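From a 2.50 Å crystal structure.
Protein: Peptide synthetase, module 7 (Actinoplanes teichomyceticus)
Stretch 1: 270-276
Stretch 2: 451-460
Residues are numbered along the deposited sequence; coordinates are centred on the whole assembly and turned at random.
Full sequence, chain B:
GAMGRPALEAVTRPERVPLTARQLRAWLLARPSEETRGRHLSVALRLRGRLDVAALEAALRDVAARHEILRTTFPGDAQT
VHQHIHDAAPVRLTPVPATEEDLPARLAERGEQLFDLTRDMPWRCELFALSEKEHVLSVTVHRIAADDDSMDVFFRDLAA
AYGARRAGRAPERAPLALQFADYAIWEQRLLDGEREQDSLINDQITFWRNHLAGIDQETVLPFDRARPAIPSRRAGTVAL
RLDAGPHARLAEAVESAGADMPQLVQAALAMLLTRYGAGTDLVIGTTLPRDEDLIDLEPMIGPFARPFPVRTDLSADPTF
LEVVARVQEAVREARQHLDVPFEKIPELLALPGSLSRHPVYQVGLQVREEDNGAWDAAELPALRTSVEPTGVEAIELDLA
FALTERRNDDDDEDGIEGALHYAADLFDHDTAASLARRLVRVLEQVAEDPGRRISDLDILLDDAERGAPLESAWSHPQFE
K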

# COMPACT_ATOMS: atom_id res chain seq x y z
N ALA B 270 -19.78 22.68 -9.74
CA ALA B 270 -20.33 23.90 -9.16
C ALA B 270 -20.99 24.74 -10.26
O ALA B 270 -22.04 25.34 -10.05
CB ALA B 270 -19.25 24.70 -8.41
N MET B 271 -20.36 24.79 -11.44
CA MET B 271 -20.94 25.53 -12.56
C MET B 271 -22.24 24.86 -12.99
O MET B 271 -23.20 25.53 -13.39
CB MET B 271 -19.98 25.60 -13.74
CG MET B 271 -18.82 26.54 -13.52
SD MET B 271 -17.58 26.30 -14.80
CE MET B 271 -17.95 27.64 -15.95
N LEU B 272 -22.27 23.53 -12.92
CA LEU B 272 -23.45 22.80 -13.33
C LEU B 272 -24.61 23.09 -12.40
O LEU B 272 -25.73 23.28 -12.84
CB LEU B 272 -23.17 21.30 -13.38
CG LEU B 272 -24.35 20.39 -13.75
CD1 LEU B 272 -24.94 20.72 -15.12
CD2 LEU B 272 -23.91 18.95 -13.69
N LEU B 273 -24.33 23.14 -11.10
CA LEU B 273 -25.39 23.36 -10.12
C LEU B 273 -25.94 24.78 -10.24
O LEU B 273 -27.14 24.99 -10.13
CB LEU B 273 -24.90 23.06 -8.70
CG LEU B 273 -24.59 21.59 -8.42
CD1 LEU B 273 -23.79 21.44 -7.14
CD2 LEU B 273 -25.88 20.78 -8.32
N THR B 274 -25.07 25.76 -10.47
CA THR B 274 -25.53 27.12 -10.70
C THR B 274 -26.45 27.13 -11.92
O THR B 274 -27.51 27.73 -11.90
CB THR B 274 -24.36 28.11 -10.91
OG1 THR B 274 -23.63 28.26 -9.69
CG2 THR B 274 -24.90 29.47 -11.32
N ARG B 275 -26.04 26.42 -12.96
CA ARG B 275 -26.81 26.28 -14.19
C ARG B 275 -28.11 25.50 -13.97
O ARG B 275 -29.08 25.70 -14.68
CB ARG B 275 -25.93 25.59 -15.23
CG ARG B 275 -26.43 25.67 -16.63
CD ARG B 275 -26.41 27.10 -17.18
NE ARG B 275 -26.73 27.07 -18.61
CZ ARG B 275 -27.94 26.83 -19.11
NH1 ARG B 275 -28.99 26.62 -18.32
NH2 ARG B 275 -28.12 26.82 -20.42
N TYR B 276 -28.13 24.61 -12.99
CA TYR B 276 -29.35 23.88 -12.64
C TYR B 276 -30.34 24.72 -11.84
O TYR B 276 -31.51 24.31 -11.69
CB TYR B 276 -29.03 22.64 -11.82
CG TYR B 276 -29.27 21.34 -12.57
CD1 TYR B 276 -30.39 20.57 -12.33
CD2 TYR B 276 -28.36 20.89 -13.51
CE1 TYR B 276 -30.59 19.38 -13.00
CE2 TYR B 276 -28.56 19.73 -14.19
CZ TYR B 276 -29.67 18.97 -13.93
OH TYR B 276 -29.83 17.79 -14.63
N GLY B 451 -12.20 28.60 -21.13
CA GLY B 451 -12.57 29.99 -20.90
C GLY B 451 -14.06 30.21 -20.93
O GLY B 451 -14.56 31.33 -20.74
N ARG B 452 -14.80 29.14 -21.18
CA ARG B 452 -16.25 29.22 -21.23
C ARG B 452 -16.85 29.63 -19.88
O ARG B 452 -16.37 29.20 -18.82
CB ARG B 452 -16.81 27.88 -21.71
CG ARG B 452 -18.32 27.87 -21.81
CD ARG B 452 -18.81 26.78 -22.75
NE ARG B 452 -18.01 26.74 -23.96
CZ ARG B 452 -18.40 26.12 -25.07
NH1 ARG B 452 -19.57 25.50 -25.10
NH2 ARG B 452 -17.61 26.13 -26.14
N ARG B 453 -17.89 30.45 -19.93
CA ARG B 453 -18.56 30.93 -18.71
C ARG B 453 -19.82 30.12 -18.44
O ARG B 453 -20.34 29.45 -19.35
CB ARG B 453 -18.92 32.41 -18.83
CG ARG B 453 -17.72 33.28 -19.14
CD ARG B 453 -18.09 34.73 -19.39
NE ARG B 453 -16.88 35.49 -19.73
CZ ARG B 453 -16.09 36.10 -18.85
NH1 ARG B 453 -16.38 36.07 -17.55
NH2 ARG B 453 -15.01 36.75 -19.26
N ILE B 454 -20.30 30.21 -17.20
CA ILE B 454 -21.46 29.46 -16.73
C ILE B 454 -22.67 29.57 -17.66
O ILE B 454 -23.34 28.57 -17.97
CB ILE B 454 -21.88 29.94 -15.32
CG1 ILE B 454 -20.79 29.61 -14.29
CG2 ILE B 454 -23.18 29.31 -14.90
CD1 ILE B 454 -21.18 29.96 -12.85
N SER B 455 -22.92 30.79 -18.11
CA SER B 455 -24.06 31.12 -18.96
C SER B 455 -23.96 30.56 -20.39
O SER B 455 -24.97 30.45 -21.08
CB SER B 455 -24.24 32.64 -19.03
OG SER B 455 -23.12 33.22 -19.68
N ASP B 456 -22.75 30.25 -20.84
CA ASP B 456 -22.55 29.62 -22.15
C ASP B 456 -22.50 28.10 -22.11
O ASP B 456 -22.19 27.49 -23.12
CB ASP B 456 -21.25 30.08 -22.82
CG ASP B 456 -21.01 31.56 -22.72
OD1 ASP B 456 -22.00 32.34 -22.80
OD2 ASP B 456 -19.81 31.93 -22.61
N LEU B 457 -22.76 27.48 -20.95
CA LEU B 457 -22.71 26.03 -20.86
C LEU B 457 -23.94 25.43 -21.55
O LEU B 457 -25.08 25.81 -21.26
CB LEU B 457 -22.64 25.56 -19.41
CG LEU B 457 -21.38 25.90 -18.60
CD1 LEU B 457 -21.45 25.30 -17.20
CD2 LEU B 457 -20.09 25.47 -19.30
N ASP B 458 -23.70 24.51 -22.47
CA ASP B 458 -24.78 23.80 -23.13
C ASP B 458 -25.15 22.55 -22.33
O ASP B 458 -24.34 21.66 -22.13
CB ASP B 458 -24.37 23.42 -24.56
CG ASP B 458 -25.48 22.68 -25.31
OD1 ASP B 458 -26.67 22.86 -24.97
OD2 ASP B 458 -25.15 21.91 -26.24
N ILE B 459 -26.39 22.50 -21.86
CA ILE B 459 -26.86 21.36 -21.10
C ILE B 459 -28.02 20.67 -21.80
O ILE B 459 -28.75 19.88 -21.19
CB ILE B 459 -27.33 21.76 -19.70
CG1 ILE B 459 -28.52 22.71 -19.82
CG2 ILE B 459 -26.19 22.39 -18.93
CD1 ILE B 459 -29.13 23.09 -18.53
N LEU B 460 -28.21 20.99 -23.08
CA LEU B 460 -29.23 20.32 -23.86
C LEU B 460 -28.83 18.86 -23.99
O LEU B 460 -27.69 18.56 -24.36
CB LEU B 460 -29.38 20.96 -25.24
CG LEU B 460 -30.48 20.30 -26.08
CD1 LEU B 460 -31.84 20.61 -25.49
CD2 LEU B 460 -30.39 20.73 -27.54

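The only hydrogen bonds between the two stretches come from one arginine, and both are weak. Arg 275 directs two nitrogens at a single carbonyl oxygen. Its NE lies 3.4 Å from Leu 457 O, and its NH2 lies 3.3 Å from the same Leu 457 O. Both N-H...O angles are 131°, well short of linear. The oxygen is thus shared between two long, bent bonds, and it sits obliquely to the guanidinium group.

The rest of the contact is mainly apolar packing. Residues 270-276 belong to a helix that extends beyond the stretch at both ends. Backbone bonds such as Arg 275 N to Met 271 O, 3.0 Å, hold its turns. Residues 451-460 form an irregular segment with a short 3-10 turn at 454-456. Leu 457 N donates to Ile 454 O at 3.2 Å within this segment. The two backbones come nearest at Met 271 and Ile 454, whose CA atoms are 5.8 Å apart. The touching residues are at least 179 positions apart in sequence, so the contact joins distant parts of one chain. Together the stretches bury 503 Å².

Met 271 points toward the loop and is buried. Its CG meets Ile 454 CG1 at 3.7 Å, and its CB meets Leu 457 CD1 at 3.8 Å. The flexible thioether chain also reaches the loop backbone. Met 271 CE lies 3.6 Å from Arg 452 O and 3.7 Å from Ile 454 N. These are packing contacts, since a methyl group offers no conventional hydrogen-bond donor.

Ile 454 starts sideways from its CA, but its end comes nearer the helix. Its CG2 lies 4.0 Å from Thr 274 CG2, so the threonine contributes a methyl contact here. Thr 274 OG1 is hydrogen-bonded elsewhere in the structure.

Arg 275 is partly exposed, and the loop covers 103 Å² of it, the largest area of any residue here. Its aliphatic portion runs beside the loop, with CD 3.5 Å from Ile 454 O. That oxygen lies at the edge of the guanidinium, near its plane, yet makes no hydrogen bond to it. Ile 459 CD1 sits over one guanidinium face, 3.5 Å from Arg 275 NH1. The flat face can accept a methyl group without losing the in-plane N-H directions.

Leu 272 makes a looser contact. Its CA-to-CB bond points away, but its end comes nearer, and CD1 lies 4.3 Å from Ile 459 CG2. Beyond this point, Leu 460 N donates to Asp 458 OD1 at 3.1 Å, a local bond within the loop.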